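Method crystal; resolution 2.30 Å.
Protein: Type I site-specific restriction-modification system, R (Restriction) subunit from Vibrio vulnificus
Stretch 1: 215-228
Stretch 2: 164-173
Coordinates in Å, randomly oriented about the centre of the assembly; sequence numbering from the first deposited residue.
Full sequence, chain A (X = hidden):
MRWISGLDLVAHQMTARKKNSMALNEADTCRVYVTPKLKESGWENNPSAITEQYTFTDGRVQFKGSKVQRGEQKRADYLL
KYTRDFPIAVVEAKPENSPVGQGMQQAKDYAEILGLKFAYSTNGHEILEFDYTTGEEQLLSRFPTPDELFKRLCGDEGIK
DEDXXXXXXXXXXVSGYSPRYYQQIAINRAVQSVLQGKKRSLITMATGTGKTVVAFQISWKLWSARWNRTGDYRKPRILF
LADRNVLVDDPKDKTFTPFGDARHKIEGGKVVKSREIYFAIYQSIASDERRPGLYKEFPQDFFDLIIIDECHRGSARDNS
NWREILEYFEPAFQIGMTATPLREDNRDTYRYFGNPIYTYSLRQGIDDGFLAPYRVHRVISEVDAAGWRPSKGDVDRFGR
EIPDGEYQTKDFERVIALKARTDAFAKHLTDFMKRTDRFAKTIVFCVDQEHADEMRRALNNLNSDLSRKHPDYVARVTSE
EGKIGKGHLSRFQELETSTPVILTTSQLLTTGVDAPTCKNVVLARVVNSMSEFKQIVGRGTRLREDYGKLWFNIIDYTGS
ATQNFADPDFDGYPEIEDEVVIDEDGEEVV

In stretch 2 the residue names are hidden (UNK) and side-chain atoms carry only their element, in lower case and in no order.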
# COMPACT_ATOMS: atom_id res chain seq x y z
N ALA A 215 0.76 -11.19 -0.33
CA ALA A 215 -0.09 -12.38 -0.38
C ALA A 215 0.66 -13.56 -0.97
O ALA A 215 0.60 -14.66 -0.42
CB ALA A 215 -1.34 -12.09 -1.20
N PHE A 216 1.38 -13.31 -2.07
CA PHE A 216 2.17 -14.34 -2.75
C PHE A 216 3.34 -14.89 -1.93
O PHE A 216 3.50 -16.10 -1.82
CB PHE A 216 2.70 -13.81 -4.08
CG PHE A 216 3.73 -14.70 -4.73
CD1 PHE A 216 3.36 -15.90 -5.32
CD2 PHE A 216 5.08 -14.32 -4.74
CE1 PHE A 216 4.32 -16.72 -5.91
CE2 PHE A 216 6.05 -15.13 -5.33
CZ PHE A 216 5.67 -16.33 -5.91
N GLN A 217 4.14 -14.01 -1.33
CA GLN A 217 5.29 -14.48 -0.56
C GLN A 217 4.93 -15.21 0.74
O GLN A 217 5.68 -16.06 1.20
CB GLN A 217 6.26 -13.32 -0.27
CG GLN A 217 6.88 -12.69 -1.53
CD GLN A 217 7.99 -13.52 -2.18
OE1 GLN A 217 8.65 -13.07 -3.11
NE2 GLN A 217 8.19 -14.74 -1.69
N ILE A 218 3.78 -14.89 1.34
CA ILE A 218 3.38 -15.59 2.55
C ILE A 218 3.08 -17.03 2.11
O ILE A 218 3.55 -18.00 2.72
CB ILE A 218 2.10 -14.97 3.16
CG1 ILE A 218 2.38 -13.56 3.70
CG2 ILE A 218 1.59 -15.85 4.30
CD1 ILE A 218 1.13 -12.79 4.13
N SER A 219 2.30 -17.15 1.04
CA SER A 219 1.91 -18.44 0.48
C SER A 219 3.15 -19.25 0.10
O SER A 219 3.26 -20.42 0.46
CB SER A 219 1.06 -18.24 -0.77
OG SER A 219 0.04 -17.29 -0.53
N TRP A 220 4.07 -18.62 -0.62
CA TRP A 220 5.27 -19.33 -1.03
C TRP A 220 6.07 -19.80 0.19
O TRP A 220 6.43 -20.98 0.28
CB TRP A 220 6.12 -18.44 -1.94
CG TRP A 220 7.32 -19.13 -2.49
CD1 TRP A 220 8.60 -19.01 -2.05
CD2 TRP A 220 7.36 -20.03 -3.60
NE1 TRP A 220 9.44 -19.77 -2.82
CE2 TRP A 220 8.71 -20.41 -3.78
CE3 TRP A 220 6.39 -20.55 -4.47
CZ2 TRP A 220 9.11 -21.29 -4.80
CZ3 TRP A 220 6.79 -21.43 -5.48
CH2 TRP A 220 8.15 -21.78 -5.63
N LYS A 221 6.32 -18.90 1.14
CA LYS A 221 7.08 -19.27 2.33
C LYS A 221 6.49 -20.50 3.03
O LYS A 221 7.19 -21.49 3.24
CB LYS A 221 7.14 -18.09 3.32
CG LYS A 221 8.25 -17.07 3.03
CD LYS A 221 8.29 -15.92 4.03
CE LYS A 221 8.70 -16.36 5.43
NZ LYS A 221 10.13 -16.73 5.55
N LEU A 222 5.20 -20.44 3.37
CA LEU A 222 4.55 -21.56 4.04
C LEU A 222 4.39 -22.80 3.16
O LEU A 222 4.52 -23.92 3.66
CB LEU A 222 3.18 -21.12 4.56
CG LEU A 222 3.18 -20.09 5.68
CD1 LEU A 222 1.88 -19.32 5.66
CD2 LEU A 222 3.38 -20.78 7.01
N TRP A 223 4.12 -22.62 1.87
CA TRP A 223 3.94 -23.75 0.97
C TRP A 223 5.22 -24.57 0.80
O TRP A 223 5.30 -25.74 1.19
CB TRP A 223 3.48 -23.27 -0.41
CG TRP A 223 3.20 -24.38 -1.38
CD1 TRP A 223 2.21 -25.33 -1.28
CD2 TRP A 223 3.89 -24.65 -2.60
NE1 TRP A 223 2.25 -26.16 -2.38
CE2 TRP A 223 3.27 -25.77 -3.20
CE3 TRP A 223 4.98 -24.05 -3.25
CZ2 TRP A 223 3.71 -26.30 -4.42
CZ3 TRP A 223 5.41 -24.58 -4.46
CH2 TRP A 223 4.77 -25.69 -5.03
N SER A 224 6.23 -23.94 0.21
CA SER A 224 7.50 -24.60 -0.02
C SER A 224 8.08 -25.23 1.24
O SER A 224 8.86 -26.17 1.15
CB SER A 224 8.49 -23.60 -0.63
OG SER A 224 8.46 -22.37 0.07
N ALA A 225 7.71 -24.71 2.40
CA ALA A 225 8.23 -25.20 3.68
C ALA A 225 7.45 -26.41 4.21
O ALA A 225 7.81 -26.99 5.24
CB ALA A 225 8.20 -24.08 4.71
N ARG A 226 6.39 -26.77 3.50
CA ARG A 226 5.54 -27.89 3.88
C ARG A 226 4.83 -27.62 5.21
O ARG A 226 4.62 -28.53 6.01
CB ARG A 226 6.35 -29.19 4.01
CG ARG A 226 7.21 -29.54 2.80
CD ARG A 226 6.44 -29.42 1.49
NE ARG A 226 6.92 -30.37 0.48
CZ ARG A 226 6.81 -31.69 0.60
NH1 ARG A 226 6.22 -32.21 1.68
NH2 ARG A 226 7.27 -32.49 -0.35
N TRP A 227 4.49 -26.35 5.46
CA TRP A 227 3.78 -25.98 6.69
C TRP A 227 2.29 -26.31 6.54
O TRP A 227 1.75 -26.31 5.43
CB TRP A 227 3.89 -24.47 6.97
CG TRP A 227 2.81 -23.97 7.92
CD1 TRP A 227 2.83 -24.01 9.29
CD2 TRP A 227 1.48 -23.55 7.56
NE1 TRP A 227 1.59 -23.66 9.80
CE2 TRP A 227 0.75 -23.38 8.76
CE3 TRP A 227 0.83 -23.32 6.33
CZ2 TRP A 227 -0.60 -22.99 8.77
CZ3 TRP A 227 -0.50 -22.93 6.35
CH2 TRP A 227 -1.20 -22.78 7.56
N ASN A 228 1.63 -26.58 7.65
CA ASN A 228 0.20 -26.84 7.61
C ASN A 228 -0.39 -26.98 9.00
O ASN A 228 0.34 -27.10 9.99
CB ASN A 228 -0.13 -28.08 6.75
CG ASN A 228 0.36 -29.39 7.34
OD1 ASN A 228 -0.36 -30.39 7.30
ND2 ASN A 228 1.59 -29.41 7.88
N UNK A 164 11.14 -23.31 12.82
CA UNK A 164 12.23 -22.45 12.39
C UNK A 164 12.46 -22.43 10.88
O UNK A 164 12.83 -21.40 10.32
c UNK A 164 13.32 -21.09 14.82
c UNK A 164 14.93 -22.99 15.16
c UNK A 164 13.57 -22.58 14.59
c UNK A 164 13.53 -22.85 13.09
N UNK A 165 12.23 -23.56 10.22
CA UNK A 165 12.47 -23.61 8.78
C UNK A 165 11.37 -22.94 7.98
O UNK A 165 11.55 -22.61 6.81
o UNK A 165 14.81 -25.91 8.77
c UNK A 165 13.62 -25.84 9.15
o UNK A 165 13.19 -26.38 10.20
c UNK A 165 12.64 -25.05 8.29
N UNK A 166 10.21 -22.75 8.60
CA UNK A 166 9.14 -22.08 7.89
C UNK A 166 9.43 -20.60 8.07
O UNK A 166 9.37 -19.83 7.10
c UNK A 166 7.77 -22.42 8.46
c UNK A 166 6.68 -21.87 7.55
o UNK A 166 7.63 -23.84 8.52
N UNK A 167 9.79 -20.21 9.28
CA UNK A 167 10.09 -18.82 9.58
C UNK A 167 11.17 -18.29 8.66
O UNK A 167 11.14 -17.12 8.27
c UNK A 167 10.64 -17.19 11.48
c UNK A 167 10.55 -18.66 11.02
c UNK A 167 11.58 -17.04 12.66
c UNK A 167 9.25 -16.74 11.87
N UNK A 168 12.13 -19.15 8.30
CA UNK A 168 13.23 -18.74 7.44
C UNK A 168 13.08 -19.17 5.99
O UNK A 168 13.97 -18.93 5.17
c UNK A 168 15.06 -17.40 9.57
c UNK A 168 14.99 -18.92 9.40
c UNK A 168 16.35 -19.56 9.69
c UNK A 168 14.56 -19.28 7.97
N UNK A 169 11.96 -19.81 5.66
CA UNK A 169 11.70 -20.26 4.29
C UNK A 169 11.94 -19.08 3.34
O UNK A 169 11.34 -18.03 3.50
c UNK A 169 10.26 -20.77 4.19
o UNK A 169 9.92 -21.17 2.88
N UNK A 170 12.82 -19.26 2.33
CA UNK A 170 13.18 -18.24 1.34
C UNK A 170 12.04 -17.63 0.53
O UNK A 170 11.04 -18.30 0.26
c UNK A 170 14.82 -19.99 1.38
c UNK A 170 14.20 -18.98 0.44
c UNK A 170 13.57 -20.50 2.09
N UNK A 171 12.19 -16.36 0.17
CA UNK A 171 11.21 -15.69 -0.66
C UNK A 171 11.45 -16.30 -2.02
O UNK A 171 12.38 -17.08 -2.23
c UNK A 171 10.27 -13.68 1.38
o UNK A 171 10.54 -10.90 3.75
c UNK A 171 11.69 -11.33 1.71
c UNK A 171 11.92 -12.15 0.61
c UNK A 171 10.74 -11.70 2.65
c UNK A 171 11.22 -13.33 0.43
c UNK A 171 11.46 -14.17 -0.79
c UNK A 171 10.02 -12.88 2.50
N UNK A 172 10.61 -15.90 -2.97
CA UNK A 172 10.78 -16.35 -4.33
C UNK A 172 11.38 -15.09 -4.97
O UNK A 172 10.73 -14.04 -5.00
c UNK A 172 9.68 -18.36 -6.90
c UNK A 172 9.51 -17.13 -6.35
c UNK A 172 9.66 -16.89 -8.53
n UNK A 172 9.50 -16.23 -7.40
c UNK A 172 9.43 -16.70 -4.92
n UNK A 172 9.77 -18.17 -8.26
N UNK A 173 12.61 -15.18 -5.47
CA UNK A 173 13.27 -14.00 -6.02
C UNK A 173 13.50 -13.80 -7.51
O UNK A 173 13.38 -14.72 -8.32
c UNK A 173 14.85 -13.43 -2.76
c UNK A 173 14.48 -13.06 -4.00
n UNK A 173 13.93 -11.80 -3.88
c UNK A 173 13.98 -11.43 -2.62
n UNK A 173 14.53 -12.40 -1.91
c UNK A 173 14.60 -13.77 -5.31

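Position 164 carries four carbons, forked at the second, and is out of reach of stretch 1. A fork one carbon beyond CB is Leu 164; its part here is internal, its O accepting a hydrogen bond from N of position 168 at 3.1 Å.

Position 165 has two carbons, the second bearing two oxygens; the end of the side chain leads away from stretch 1, and the backbone O makes the nearest contact, with Ala 225. A carboxylate on a short stem is Asp 165, its O 4.2 Å from Ala 225 CB.

At position 166 one carbon carries both an oxygen and a carbon; the terminal carbon touches Leu 222 and Trp 227, and the oxygen approaches Ala 225. This branched pattern is Thr 166. Its methyl packs on Leu 222 and Trp 227, CG2 lying 3.5 Å from Leu 222 CD2 and 3.9 Å from Trp 227 CB, while OG1 sits 3.9 Å from Ala 225 CB. The backbones here run 5.3 Å apart, CA to CA of Ala 225 and Thr 166.

Position 167 again shows four carbons forked at the second; its CA-to-CB bond points away from stretch 1, and its backbone O meets Lys 221. This is Leu 167, and its contribution is a carbonyl: Lys 221 NZ donates a hydrogen bond to Leu 167 O at 2.9 Å.

Position 168 repeats that fork, and its CA-to-CB bond also points away from stretch 1; it is Leu 168, whose side chain makes no close contact there.

Position 169 has one carbon and then one oxygen, its CA-to-CB bond pointing toward the helix and the oxygen reaching the backbone of Lys 221: Ser 169. OG donates to Lys 221 O at 2.8 Å, a carbonyl near the helix end whose bond from Ala 225 N is weak. In return, Lys 221 NZ donates to Ser 169 O at 2.7 Å.

At position 170 three carbons close a ring onto the backbone N; the CA-to-CB bond points away from stretch 1, but the backbone O touches Trp 220. This is Pro 170, with O 3.4 Å from Trp 220 CD1, at the edge of the indole.

Position 171 bears one carbon, then a six-carbon ring with an oxygen, and the aliphatic part of Lys 221 packs at the ring edge: Tyr 171. Lys 221 CD lies 3.8 Å from Tyr 171 CE1, while the hydroxyl is hydrogen-bonded elsewhere in the structure.

Position 172 has one carbon and a five-membered ring of three carbons and two nitrogens, touching Trp 220 and Phe 216: His 172. Its CB lies over the five-membered ring of Trp 220, 3.7 Å from the centroid, and the edge of the His 172 ring meets the face of the Trp 220 six-membered ring, centroids 4.9 Å apart. Phe 216 in turn directs an edge toward the imidazole face, centroids 5.7 Å apart.

Position 173 has the same atom pattern, but is poorly ordered and makes no contact: His 173.

The rule is reciprocity at one helical position. Lys 221 brings NZ to Leu 167 O at the end of a short helix and to Ser 169 O in the loop that follows, and Ser 169 answers at the lysine's own carbonyl. Aromatic packing around His 172 and the Thr 166 methyl packing flank this polar centre, so the three hydrogen bonds, each from a side chain to a backbone oxygen, sit between packing contacts.

Stretch 2 164-173: LDTLLSPYHH
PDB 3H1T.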